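Local coordinates for elicitor protein Hrip2 (Magnaporthe oryzae, PDB 5FID) that acts as a protein elicitor of the rice blast fungus, probably secreted and perceived by host plants as a trigger of defence responses, at residues A[15-20]-A[55-60]; A[51-56]-A[63-68]; A[102-107]-A[121-126]. The protein carries 1 engineered substitution. One frame throughout, in Å; residues are numbered along the deposited sequence.

Contact 1 of 3, residues A[15-20]-A[55-60]; sequences TVYVQS and KTKTLT
Y17 offers one ring face to K57, where the loop linking strands 49-54 and 63-69 folds back over strand 16-22 as a type I beta turn from T56 to L59. The K57 side chain forms a CH-pi contact: CB lies 4.0 Å from the centroid of the Y17 ring, 18° off the ring normal. K57 N sits above the same ring, displaced toward the rim. At the ring edge, near its plane, CE2 of Y17 meets the carbonyl O of K55. Anti to the carbonyl carbon (chi1 -59°), CG of Y17 is set against the backbone of T56 and K57, and CD2 of Y17 comes within 3.3 Å of T56 C.

Further along the strand, L59 sends one methyl to Y17 and the other to Q19. CD2 lies 4.0 Å from CB of Y17, while CD1 comes within 3.4 Å of OE1 of Q19, the two side chains meeting at about a right angle. The amide nitrogen of Q19 is held elsewhere, by G29 O. A water bridges the two backbones just before the strand, donating to T15 O at 2.7 Å and to K55 O at 2.9 Å.

Beneath this first shell, the strand bearing Y17 is paired through its backbone with S54, just before the loop, and K55 NZ reaches P87 O. The turn has its own framework. L59 N donates to T56 O at 3.0 Å, L59 itself adopting a left-handed backbone conformation, and T60 N donates to T56 OG1 at 3.3 Å, a side-chain bond that spans the turn from the residue just after it, with an N-H...O angle of 157°.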
ATOM      1  N   THR A  15      -5.686  -8.854  28.999  1.00 10.36           N
ATOM      2  CA  THR A  15      -4.549  -9.641  28.547  1.00 10.41           C
ATOM      3  C   THR A  15      -4.813  -9.970  27.076  1.00 10.66           C
ATOM      4  O   THR A  15      -5.934 -10.334  26.702  1.00 11.59           O
ATOM      5  CB  THR A  15      -4.423 -10.935  29.373  1.00 12.25           C
ATOM      6  OG1 THR A  15      -4.188 -10.606  30.752  1.00 10.66           O
ATOM      7  CG2 THR A  15      -3.278 -11.802  28.877  1.00 12.00           C
ATOM      8  N   VAL A  16      -3.800  -9.830  26.228  1.00 15.58           N
ATOM      9  CA  VAL A  16      -3.940 -10.228  24.826  1.00 13.60           C
ATOM     10  C   VAL A  16      -2.853 -11.219  24.434  1.00 14.53           C
ATOM     11  O   VAL A  16      -1.843 -11.347  25.128  1.00 15.60           O
ATOM     12  CB  VAL A  16      -3.903  -9.015  23.875  1.00 15.47           C
ATOM     13  CG1 VAL A  16      -4.894  -7.962  24.316  1.00 15.30           C
ATOM     14  CG2 VAL A  16      -2.512  -8.431  23.820  1.00 16.66           C
ATOM     15  N   TYR A  17      -3.070 -11.931  23.332  1.00 11.28           N
ATOM     16  CA  TYR A  17      -2.124 -12.940  22.871  1.00 11.89           C
ATOM     17  C   TYR A  17      -1.704 -12.611  21.453  1.00 10.60           C
ATOM     18  O   TYR A  17      -2.540 -12.256  20.621  1.00 10.69           O
ATOM     19  CB  TYR A  17      -2.751 -14.336  22.956  1.00 11.53           C
ATOM     20  CG  TYR A  17      -3.167 -14.662  24.367  1.00 12.35           C
ATOM     21  CD1 TYR A  17      -2.319 -15.339  25.224  1.00 14.44           C
ATOM     22  CD2 TYR A  17      -4.392 -14.240  24.860  1.00 14.07           C
ATOM     23  CE1 TYR A  17      -2.698 -15.615  26.544  1.00 15.30           C
ATOM     24  CE2 TYR A  17      -4.776 -14.516  26.165  1.00 16.15           C
ATOM     25  CZ  TYR A  17      -3.930 -15.198  26.997  1.00 15.58           C
ATOM     26  OH  TYR A  17      -4.328 -15.455  28.299  1.00 19.05           O
ATOM     27  N   VAL A  18      -0.404 -12.698  21.191  1.00  9.59           N
ATOM     28  CA  VAL A  18       0.145 -12.306  19.903  1.00  9.94           C
ATOM     29  C   VAL A  18       1.055 -13.411  19.393  1.00 10.04           C
ATOM     30  O   VAL A  18       1.807 -13.997  20.168  1.00 11.31           O
ATOM     31  CB  VAL A  18       0.963 -10.999  20.041  1.00 10.09           C
ATOM     32  CG1 VAL A  18       1.555 -10.582  18.695  1.00 10.30           C
ATOM     33  CG2 VAL A  18       0.091  -9.879  20.584  1.00  9.67           C
ATOM     34  N   GLN A  19       0.971 -13.722  18.100  1.00 10.03           N
ATOM     35  CA  GLN A  19       1.886 -14.694  17.501  1.00 11.12           C
ATOM     36  C   GLN A  19       2.085 -14.426  16.008  1.00 11.00           C
ATOM     37  O   GLN A  19       1.137 -14.067  15.286  1.00 10.81           O
ATOM     38  CB  GLN A  19       1.407 -16.136  17.731  1.00 10.44           C
ATOM     39  CG  GLN A  19       2.454 -17.195  17.411  1.00 11.21           C
ATOM     40  CD  GLN A  19       2.001 -18.599  17.769  1.00 13.26           C
ATOM     41  OE1 GLN A  19       0.806 -18.853  17.937  1.00 14.30           O
ATOM     42  NE2 GLN A  19       2.962 -19.523  17.903  1.00 13.46           N
ATOM     43  N   SER A  20       3.324 -14.596  15.551  1.00 11.21           N
ATOM     44  CA  SER A  20       3.691 -14.304  14.165  1.00 12.04           C
ATOM     45  C   SER A  20       3.807 -15.571  13.332  1.00 12.64           C
ATOM     46  O   SER A  20       4.389 -16.573  13.770  1.00 11.83           O
ATOM     47  CB  SER A  20       5.014 -13.530  14.113  1.00 13.16           C
ATOM     48  OG  SER A  20       5.275 -13.060  12.794  1.00 13.60           O
ATOM     49  N   LYS A  55      -7.765 -12.018  22.064  1.00 14.55           N
ATOM     50  CA  LYS A  55      -7.908 -12.012  23.515  1.00 15.02           C
ATOM     51  C   LYS A  55      -7.934 -13.426  24.093  1.00 16.75           C
ATOM     52  O   LYS A  55      -8.127 -13.604  25.296  1.00 17.14           O
ATOM     53  CB  LYS A  55      -9.168 -11.253  23.929  1.00 16.97           C
ATOM     54  CG  LYS A  55      -9.085  -9.757  23.716  1.00 16.84           C
ATOM     55  CD  LYS A  55     -10.405  -9.120  24.115  1.00 21.05           C
ATOM     56  CE  LYS A  55     -10.416  -7.658  23.780  1.00 20.08           C
ATOM     57  NZ  LYS A  55     -11.746  -7.062  24.075  1.00 21.74           N
ATOM     58  N   THR A  56      -7.757 -14.431  23.238  1.00 20.06           N
ATOM     59  CA  THR A  56      -7.621 -15.810  23.719  1.00 20.35           C
ATOM     60  C   THR A  56      -6.296 -16.422  23.298  1.00 19.48           C
ATOM     61  O   THR A  56      -5.740 -16.086  22.248  1.00 17.89           O
ATOM     62  CB  THR A  56      -8.792 -16.738  23.273  1.00 22.14           C
ATOM     63  OG1 THR A  56      -8.889 -16.747  21.842  1.00 24.72           O
ATOM     64  CG2 THR A  56     -10.100 -16.261  23.864  1.00 24.82           C
ATOM     65  N   LYS A  57      -5.801 -17.333  24.122  1.00 13.92           N
ATOM     66  CA  LYS A  57      -4.555 -18.023  23.831  1.00 13.63           C
ATOM     67  C   LYS A  57      -4.665 -18.912  22.599  1.00 14.03           C
ATOM     68  O   LYS A  57      -3.667 -19.207  21.946  1.00 14.12           O
ATOM     69  CB  LYS A  57      -4.116 -18.850  25.041  1.00 15.60           C
ATOM     70  CG  LYS A  57      -2.624 -19.051  25.092  1.00 17.90           C
ATOM     71  CD  LYS A  57      -2.175 -19.659  26.408  1.00 18.97           C
ATOM     72  CE  LYS A  57      -0.651 -19.689  26.480  1.00 21.44           C
ATOM     73  NZ  LYS A  57      -0.151 -20.248  27.770  1.00 24.73           N
ATOM     74  N   THR A  58      -5.880 -19.332  22.267  1.00 16.07           N
ATOM     75  CA  THR A  58      -6.081 -20.133  21.070  1.00 16.65           C
ATOM     76  C   THR A  58      -6.137 -19.281  19.801  1.00 15.95           C
ATOM     77  O   THR A  58      -6.265 -19.824  18.704  1.00 16.20           O
ATOM     78  CB  THR A  58      -7.351 -20.989  21.163  1.00 16.91           C
ATOM     79  OG1 THR A  58      -8.467 -20.145  21.465  1.00 17.71           O
ATOM     80  CG2 THR A  58      -7.202 -22.030  22.261  1.00 20.61           C
ATOM     81  N   LEU A  59      -6.059 -17.958  19.964  1.00 14.98           N
ATOM     82  CA  LEU A  59      -6.023 -17.014  18.838  1.00 13.67           C
ATOM     83  C   LEU A  59      -7.295 -17.077  17.988  1.00 16.18           C
ATOM     84  O   LEU A  59      -7.254 -16.939  16.757  1.00 13.58           O
ATOM     85  CB  LEU A  59      -4.773 -17.233  17.971  1.00 13.11           C
ATOM     86  CG  LEU A  59      -3.419 -17.137  18.679  1.00 14.04           C
ATOM     87  CD1 LEU A  59      -2.275 -17.445  17.721  1.00 12.69           C
ATOM     88  CD2 LEU A  59      -3.242 -15.756  19.268  1.00 12.72           C
ATOM     89  N   THR A  60      -8.433 -17.276  18.651  1.00 14.24           N
ATOM     90  CA  THR A  60      -9.710 -17.405  17.950  1.00 14.85           C
ATOM     91  C   THR A  60     -10.195 -16.048  17.448  1.00 15.17           C
ATOM     92  O   THR A  60     -10.131 -15.053  18.171  1.00 14.38           O
ATOM     93  CB  THR A  60     -10.784 -18.035  18.846  1.00 16.79           C
ATOM     94  OG1 THR A  60     -10.397 -19.377  19.161  1.00 20.17           O
ATOM     95  CG2 THR A  60     -12.119 -18.066  18.136  1.00 20.24           C
TER
HETATM   96  O   HOH W   1      -7.906 -11.889  27.585  1.00 19.56           O

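Contact 2 of 3, residues A[51-56]-A[63-68]; sequences VKVSKT and MFIGYS. Engineered in segment 63-68: M63 (natural residue Leu).
V51 pairs with I65 and V53 with M63 as antiparallel hydrogen-bonded pairs, with K52 and F64 forming the non-hydrogen-bonded pair between them, on strands whose short axes run at 158° and approach to 4.6 Å. Four backbone bonds join them: V51 N to I65 O at 2.8 Å and its return I65 N to V51 O, then V53 N to M63 O and M63 N to V53 O at 2.9 Å. Between these rungs F64 CA leans to 3.2 Å from V51 O in a CA-H...O contact.

V51, V53, M63 and I65 project from one face. The engineered M63, a selenomethionine, lies beside V53 with both side chains pointing the same way. Its chain bends at the last torsion (chi3 69°), which brings CE to 4.0 Å from CG2 of V53. The same valine methyl touches the tip of I65, CD1, also at 4.0 Å. Farther along, CG2 of V51 meets the Y67 ring at its edge, 4.2 Å from CE1. That ring stacks on F44, and its hydroxyl is hydrogen-bonded to E42 and to the backbone N of R45.

On the other face, F64 has CG between the backbone N and the carbonyl carbon (chi1 84°), and its ring takes G66 N of its own strand at the edge, in plane, while CB meets V51 O at 3.4 Å. The ring also meets W84, and K52 makes a cation-pi contact with F21. Where strand 49-54 ends, S54 OG accepts from T56 N in an ST turn.

V53 and M63 pack on L135, and I65 on V131 and A133. The arrangement is that of a beta hairpin in the middle of an antiparallel sheet, its apolar face turned to the second sheet of a beta sandwich.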
ATOM      1  N   VAL A  51       0.849 -11.328  11.753  1.00 11.12           N
ATOM      2  CA  VAL A  51       0.865 -11.312  13.215  1.00 10.01           C
ATOM      3  C   VAL A  51      -0.571 -11.343  13.731  1.00 10.58           C
ATOM      4  O   VAL A  51      -1.302 -10.359  13.589  1.00 10.82           O
ATOM      5  CB  VAL A  51       1.593 -10.064  13.754  1.00 10.32           C
ATOM      6  CG1 VAL A  51       1.642 -10.092  15.268  1.00 10.09           C
ATOM      7  CG2 VAL A  51       3.013 -10.006  13.213  1.00 11.60           C
ATOM      8  N   LYS A  52      -0.986 -12.472  14.311  1.00 11.07           N
ATOM      9  CA  LYS A  52      -2.335 -12.579  14.880  1.00 10.62           C
ATOM     10  C   LYS A  52      -2.375 -11.952  16.262  1.00 11.27           C
ATOM     11  O   LYS A  52      -1.406 -12.047  17.010  1.00 11.48           O
ATOM     12  CB  LYS A  52      -2.772 -14.041  14.988  1.00 11.97           C
ATOM     13  CG  LYS A  52      -2.822 -14.800  13.681  1.00 12.94           C
ATOM     14  CD  LYS A  52      -3.313 -16.225  13.927  1.00 14.74           C
ATOM     15  CE  LYS A  52      -3.384 -17.032  12.623  1.00 16.11           C
ATOM     16  NZ  LYS A  52      -3.830 -18.438  12.913  1.00 17.43           N
ATOM     17  N   VAL A  53      -3.500 -11.308  16.588  1.00 11.06           N
ATOM     18  CA  VAL A  53      -3.690 -10.621  17.861  1.00 10.84           C
ATOM     19  C   VAL A  53      -5.092 -10.941  18.353  1.00 11.56           C
ATOM     20  O   VAL A  53      -6.075 -10.664  17.674  1.00 11.34           O
ATOM     21  CB  VAL A  53      -3.563  -9.088  17.702  1.00 11.79           C
ATOM     22  CG1 VAL A  53      -3.666  -8.405  19.052  1.00 13.95           C
ATOM     23  CG2 VAL A  53      -2.237  -8.729  17.028  1.00 11.36           C
ATOM     24  N   SER A  54      -5.192 -11.530  19.536  1.00 14.46           N
ATOM     25  CA  SER A  54      -6.476 -12.031  19.998  1.00 13.90           C
ATOM     26  C   SER A  54      -6.566 -11.873  21.505  1.00 15.04           C
ATOM     27  O   SER A  54      -5.566 -11.591  22.152  1.00 14.69           O
ATOM     28  CB  SER A  54      -6.619 -13.495  19.579  1.00 15.78           C
ATOM     29  OG  SER A  54      -7.736 -14.116  20.168  1.00 16.61           O
ATOM     30  N   LYS A  55      -7.765 -12.018  22.064  1.00 14.55           N
ATOM     31  CA  LYS A  55      -7.908 -12.012  23.515  1.00 15.02           C
ATOM     32  C   LYS A  55      -7.934 -13.426  24.093  1.00 16.75           C
ATOM     33  O   LYS A  55      -8.127 -13.604  25.296  1.00 17.14           O
ATOM     34  CB  LYS A  55      -9.168 -11.253  23.929  1.00 16.97           C
ATOM     35  CG  LYS A  55      -9.085  -9.757  23.716  1.00 16.84           C
ATOM     36  CD  LYS A  55     -10.405  -9.120  24.115  1.00 21.05           C
ATOM     37  CE  LYS A  55     -10.416  -7.658  23.780  1.00 20.08           C
ATOM     38  NZ  LYS A  55     -11.746  -7.062  24.075  1.00 21.74           N
ATOM     39  N   THR A  56      -7.757 -14.431  23.238  1.00 20.06           N
ATOM     40  CA  THR A  56      -7.621 -15.810  23.719  1.00 20.35           C
ATOM     41  C   THR A  56      -6.296 -16.422  23.298  1.00 19.48           C
ATOM     42  O   THR A  56      -5.740 -16.086  22.248  1.00 17.89           O
ATOM     43  CB  THR A  56      -8.792 -16.738  23.273  1.00 22.14           C
ATOM     44  OG1 THR A  56      -8.889 -16.747  21.842  1.00 24.72           O
ATOM     45  CG2 THR A  56     -10.100 -16.261  23.864  1.00 24.82           C
HETATM   46  N   MSE A  63      -7.564 -10.362  15.178  1.00 12.35           N
HETATM   47  CA  MSE A  63      -7.195  -9.286  14.291  1.00 12.50           C
HETATM   48  C   MSE A  63      -5.836  -9.702  13.755  1.00 12.36           C
HETATM   49  O   MSE A  63      -5.210 -10.587  14.315  1.00 13.06           O
HETATM   50  CB  MSE A  63      -7.079  -7.994  15.091  1.00 12.69           C
HETATM   51  CG  MSE A  63      -7.030  -6.756  14.241  1.00 12.49           C
HETATM   52 SE   MSE A  63      -6.443  -5.274  15.357  1.00 26.07          SE
HETATM   53  CE  MSE A  63      -4.588  -5.767  15.694  1.00 13.79           C
ATOM     54  N   PHE A  64      -5.396  -9.126  12.641  1.00 10.42           N
ATOM     55  CA  PHE A  64      -4.010  -9.349  12.226  1.00 10.29           C
ATOM     56  C   PHE A  64      -3.288  -8.129  11.685  1.00 10.51           C
ATOM     57  O   PHE A  64      -3.901  -7.177  11.192  1.00  9.59           O
ATOM     58  CB  PHE A  64      -3.824 -10.613  11.343  1.00 11.77           C
ATOM     59  CG  PHE A  64      -4.107 -10.428   9.871  1.00 10.98           C
ATOM     60  CD1 PHE A  64      -3.188  -9.801   9.037  1.00 13.25           C
ATOM     61  CD2 PHE A  64      -5.249 -10.978   9.302  1.00 12.97           C
ATOM     62  CE1 PHE A  64      -3.429  -9.664   7.664  1.00 13.24           C
ATOM     63  CE2 PHE A  64      -5.501 -10.849   7.926  1.00 13.18           C
ATOM     64  CZ  PHE A  64      -4.592 -10.194   7.111  1.00 12.61           C
ATOM     65  N   ILE A  65      -1.967  -8.165  11.820  1.00 11.36           N
ATOM     66  CA  ILE A  65      -1.105  -7.146  11.250  1.00 10.99           C
ATOM     67  C   ILE A  65      -0.224  -7.871  10.262  1.00 12.39           C
ATOM     68  O   ILE A  65       0.510  -8.787  10.632  1.00 11.25           O
ATOM     69  CB  ILE A  65      -0.217  -6.502  12.329  1.00 11.62           C
ATOM     70  CG1 ILE A  65      -1.098  -5.768  13.352  1.00 12.97           C
ATOM     71  CG2 ILE A  65       0.791  -5.546  11.687  1.00 11.50           C
ATOM     72  CD1 ILE A  65      -0.627  -5.911  14.763  1.00 12.88           C
ATOM     73  N   GLY A  66      -0.305  -7.489   8.994  1.00 11.83           N
ATOM     74  CA  GLY A  66       0.515  -8.144   7.994  1.00 12.25           C
ATOM     75  C   GLY A  66       1.614  -7.205   7.555  1.00 11.49           C
ATOM     76  O   GLY A  66       1.378  -6.012   7.409  1.00 12.12           O
ATOM     77  N   TYR A  67       2.815  -7.729   7.348  1.00 10.87           N
ATOM     78  CA  TYR A  67       3.880  -6.908   6.792  1.00 12.53           C
ATOM     79  C   TYR A  67       4.733  -7.704   5.816  1.00 13.33           C
ATOM     80  O   TYR A  67       4.824  -8.920   5.914  1.00 13.38           O
ATOM     81  CB  TYR A  67       4.751  -6.314   7.904  1.00 12.54           C
ATOM     82  CG  TYR A  67       5.605  -7.318   8.647  1.00 12.23           C
ATOM     83  CD1 TYR A  67       5.152  -7.910   9.820  1.00 11.82           C
ATOM     84  CD2 TYR A  67       6.870  -7.659   8.189  1.00 13.86           C
ATOM     85  CE1 TYR A  67       5.942  -8.822  10.520  1.00 12.01           C
ATOM     86  CE2 TYR A  67       7.654  -8.571   8.866  1.00 14.50           C
ATOM     87  CZ  TYR A  67       7.192  -9.146  10.032  1.00 13.75           C
ATOM     88  OH  TYR A  67       7.989 -10.052  10.705  1.00 13.46           O
ATOM     89  N   SER A  68       5.352  -7.004   4.873  1.00 12.20           N
ATOM     90  CA  SER A  68       6.335  -7.612   3.981  1.00 15.07           C
ATOM     91  C   SER A  68       7.210  -6.490   3.431  1.00 15.79           C
ATOM     92  O   SER A  68       6.922  -5.320   3.657  1.00 14.54           O
ATOM     93  CB  SER A  68       5.642  -8.378   2.855  1.00 16.37           C
ATOM     94  OG  SER A  68       5.076  -7.487   1.907  1.00 18.18           O
TER

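Contact 3 of 3, residues A[102-107]-A[121-126]; sequences QDFNCA and KVYGCP
A mainly side-chain contact, without direct backbone pairing, joins Q102 and F104 to Y123 and K121 at the margin of the fold, where strand 104-106, outermost within the chain in the mixed sheet, comes close to strand 123-126, outermost within the chain in the antiparallel one. The Y123 ring is central. Over one of its faces lies Q102, whose CG is 4.0 Å from the ring centroid and 15° off the normal, a CH-pi contact. Beyond CG the chain runs extended, and the terminal amide stacks on the ring with its plane turned by 21°.

F104 comes in obliquely at the CD2 and CE2 side of the tyrosine, its CE2 and CZ across the ring plane from Q102 CG. The ring planes are inclined at 54°, and CE2 of F104 comes within 3.4 Å of CD2 of Y123; CE2 of Y123 in turn lies over the F104 face, offset toward its rim. CZ of F104 is 3.3 Å from K121 O, which sits at the ring edge and in its plane. CB of K121 touches CE1 of F104 at 3.9 Å, whereas its ammonium group binds G112 O.

One water donates to D103 O at 2.9 Å and lies 2.6 Å from Y123 OH. Disulfide C101-C125 links the residue before Q102 to strand 123-126, and C106-C113 joins strand 104-106 to the loop that follows. Q102 OE1 makes a weak hydrogen bond to Y123 OH of the second subunit. An oblique phenylalanine-tyrosine pair, with a glutamine amide over the tyrosine, thus joins the two sheets of a disulfide-braced beta sandwich, and Q102, K121 and Y123 also form part of its dimer interface.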
ATOM      1  N   GLN A 102       1.164   6.884   4.822  1.00 23.80           N
ATOM      2  CA  GLN A 102      -0.212   6.669   5.268  1.00 25.08           C
ATOM      3  C   GLN A 102      -0.277   5.633   6.400  1.00 24.73           C
ATOM      4  O   GLN A 102       0.381   4.587   6.336  1.00 26.31           O
ATOM      5  CB  GLN A 102      -1.117   6.258   4.093  1.00 27.15           C
ATOM      6  CG  GLN A 102      -2.615   6.404   4.384  1.00 27.10           C
ATOM      7  CD  GLN A 102      -3.448   6.726   3.146  1.00 31.03           C
ATOM      8  OE1 GLN A 102      -2.918   7.087   2.093  1.00 34.05           O
ATOM      9  NE2 GLN A 102      -4.769   6.597   3.272  1.00 33.09           N
ATOM     10  N   ASP A 103      -1.049   5.954   7.440  1.00 22.71           N
ATOM     11  CA  ASP A 103      -1.177   5.117   8.634  1.00 21.94           C
ATOM     12  C   ASP A 103      -2.590   4.561   8.733  1.00 20.21           C
ATOM     13  O   ASP A 103      -3.475   4.918   7.953  1.00 19.52           O
ATOM     14  CB  ASP A 103      -0.934   5.947   9.912  1.00 21.95           C
ATOM     15  CG  ASP A 103       0.519   6.353  10.100  1.00 26.64           C
ATOM     16  OD1 ASP A 103       1.328   6.147   9.176  1.00 30.93           O
ATOM     17  OD2 ASP A 103       0.855   6.909  11.173  1.00 32.28           O
ATOM     18  N   PHE A 104      -2.795   3.701   9.724  1.00 11.44           N
ATOM     19  CA  PHE A 104      -4.133   3.351  10.173  1.00 12.11           C
ATOM     20  C   PHE A 104      -4.348   4.043  11.507  1.00 13.55           C
ATOM     21  O   PHE A 104      -3.531   3.907  12.430  1.00 13.11           O
ATOM     22  CB  PHE A 104      -4.252   1.846  10.410  1.00 12.39           C
ATOM     23  CG  PHE A 104      -4.282   1.015   9.157  1.00 12.07           C
ATOM     24  CD1 PHE A 104      -5.495   0.615   8.605  1.00 10.78           C
ATOM     25  CD2 PHE A 104      -3.108   0.591   8.558  1.00 10.75           C
ATOM     26  CE1 PHE A 104      -5.535  -0.177   7.466  1.00 11.26           C
ATOM     27  CE2 PHE A 104      -3.146  -0.203   7.415  1.00 10.87           C
ATOM     28  CZ  PHE A 104      -4.361  -0.584   6.871  1.00 11.72           C
ATOM     29  N   ASN A 105      -5.433   4.792  11.629  1.00 14.04           N
ATOM     30  CA  ASN A 105      -5.859   5.260  12.941  1.00 14.84           C
ATOM     31  C   ASN A 105      -7.347   4.983  13.032  1.00 15.59           C
ATOM     32  O   ASN A 105      -8.172   5.798  12.623  1.00 14.96           O
ATOM     33  CB  ASN A 105      -5.542   6.746  13.142  1.00 17.36           C
ATOM     34  CG  ASN A 105      -6.035   7.270  14.481  1.00 16.54           C
ATOM     35  OD1 ASN A 105      -6.459   6.502  15.346  1.00 17.16           O
ATOM     36  ND2 ASN A 105      -5.981   8.588  14.658  1.00 22.92           N
ATOM     37  N   CYS A 106      -7.675   3.806  13.552  1.00 14.01           N
ATOM     38  CA  CYS A 106      -9.040   3.303  13.522  1.00 15.85           C
ATOM     39  C   CYS A 106      -9.765   3.613  14.819  1.00 14.96           C
ATOM     40  O   CYS A 106      -9.482   3.033  15.875  1.00 14.09           O
ATOM     41  CB  CYS A 106      -9.053   1.798  13.206  1.00 13.51           C
ATOM     42  SG  CYS A 106      -8.365   1.391  11.550  1.00 13.29           S
ATOM     43  N   ALA A 107     -10.701   4.551  14.729  1.00 15.10           N
ATOM     44  CA  ALA A 107     -11.468   4.994  15.879  1.00 16.13           C
ATOM     45  C   ALA A 107     -12.312   3.844  16.399  1.00 14.15           C
ATOM     46  O   ALA A 107     -12.585   2.889  15.659  1.00 15.83           O
ATOM     47  CB  ALA A 107     -12.356   6.178  15.479  1.00 16.58           C
ATOM     48  N   LYS A 121      -7.044  -2.861   2.490  1.00 14.07           N
ATOM     49  CA  LYS A 121      -6.316  -1.648   2.811  1.00 13.76           C
ATOM     50  C   LYS A 121      -4.921  -2.057   3.227  1.00 14.31           C
ATOM     51  O   LYS A 121      -4.712  -2.610   4.303  1.00 11.74           O
ATOM     52  CB  LYS A 121      -7.046  -0.843   3.892  1.00 14.25           C
ATOM     53  CG  LYS A 121      -8.315  -0.175   3.349  1.00 16.75           C
ATOM     54  CD  LYS A 121      -9.000   0.709   4.374  1.00 17.84           C
ATOM     55  CE  LYS A 121     -10.194   1.435   3.748  1.00 18.92           C
ATOM     56  NZ  LYS A 121     -10.930   2.249   4.773  1.00 20.76           N
ATOM     57  N   VAL A 122      -3.980  -1.834   2.316  1.00 12.27           N
ATOM     58  CA  VAL A 122      -2.592  -2.213   2.505  1.00 13.26           C
ATOM     59  C   VAL A 122      -1.797  -0.999   2.080  1.00 12.76           C
ATOM     60  O   VAL A 122      -2.095  -0.415   1.045  1.00 12.39           O
ATOM     61  CB  VAL A 122      -2.238  -3.439   1.623  1.00 13.52           C
ATOM     62  CG1 VAL A 122      -0.787  -3.872   1.823  1.00 13.97           C
ATOM     63  CG2 VAL A 122      -3.158  -4.598   1.940  1.00 14.38           C
ATOM     64  N   TYR A 123      -0.822  -0.589   2.890  1.00 13.04           N
ATOM     65  CA  TYR A 123      -0.034   0.597   2.573  1.00 14.28           C
ATOM     66  C   TYR A 123       1.451   0.298   2.455  1.00 14.97           C
ATOM     67  O   TYR A 123       1.957  -0.613   3.119  1.00 13.15           O
ATOM     68  CB  TYR A 123      -0.253   1.702   3.612  1.00 13.89           C
ATOM     69  CG  TYR A 123      -1.695   2.114   3.765  1.00 15.76           C
ATOM     70  CD1 TYR A 123      -2.394   2.678   2.711  1.00 18.34           C
ATOM     71  CD2 TYR A 123      -2.351   1.957   4.968  1.00 16.00           C
ATOM     72  CE1 TYR A 123      -3.720   3.064   2.853  1.00 18.89           C
ATOM     73  CE2 TYR A 123      -3.674   2.336   5.117  1.00 17.82           C
ATOM     74  CZ  TYR A 123      -4.350   2.884   4.056  1.00 19.00           C
ATOM     75  OH  TYR A 123      -5.661   3.264   4.212  1.00 21.41           O
ATOM     76  N   GLY A 124       2.130   1.072   1.607  1.00 13.64           N
ATOM     77  CA  GLY A 124       3.573   0.995   1.447  1.00 12.55           C
ATOM     78  C   GLY A 124       4.290   2.250   1.938  1.00 13.00           C
ATOM     79  O   GLY A 124       3.721   3.347   1.955  1.00 12.44           O
ATOM     80  N   CYS A 125       5.554   2.087   2.327  1.00 10.62           N
ATOM     81  CA  CYS A 125       6.344   3.177   2.872  1.00 12.33           C
ATOM     82  C   CYS A 125       7.821   2.870   2.618  1.00 13.36           C
ATOM     83  O   CYS A 125       8.235   1.719   2.739  1.00 12.86           O
ATOM     84  CB  CYS A 125       6.079   3.266   4.381  1.00 12.12           C
ATOM     85  SG  CYS A 125       6.835   4.638   5.257  1.00 11.26           S
ATOM     86  N   PRO A 126       8.620   3.895   2.265  1.00 11.90           N
ATOM     87  CA  PRO A 126      10.062   3.711   2.051  1.00 11.78           C
ATOM     88  C   PRO A 126      10.774   3.094   3.247  1.00 12.03           C
ATOM     89  O   PRO A 126      10.539   3.494   4.394  1.00 12.09           O
ATOM     90  CB  PRO A 126      10.563   5.139   1.870  1.00 11.59           C
ATOM     91  CG  PRO A 126       9.404   5.856   1.251  1.00 11.04           C
ATOM     92  CD  PRO A 126       8.177   5.254   1.905  1.00 11.22           C
TER
HETATM   93  O   HOH W   2      -5.952   4.463   6.458  1.00 23.00           O

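Followed from the N terminus, the chain shows two overlapping closures followed by one in series. Contact 1 opens on strand 16-22 and closes a long loop at 55-60. Before it closes, contact 2 has opened at 51-56, and it ends later, at 63-68, so the two interlock and share K55 and T56. Backbone bonds from Y17 and Q19 to S54 and K52 connect the two contacts, so that strands 16-22, 49-54 and 63-69 lie side by side. Contact 3 follows in series, closing the helix-free, strand-free segment between 107 and 121, with its centre about 23 Å from that of contact 1. It reaches the same sheet at strand 123-126, outermost within the chain, and ties that strand to the mixed sheet.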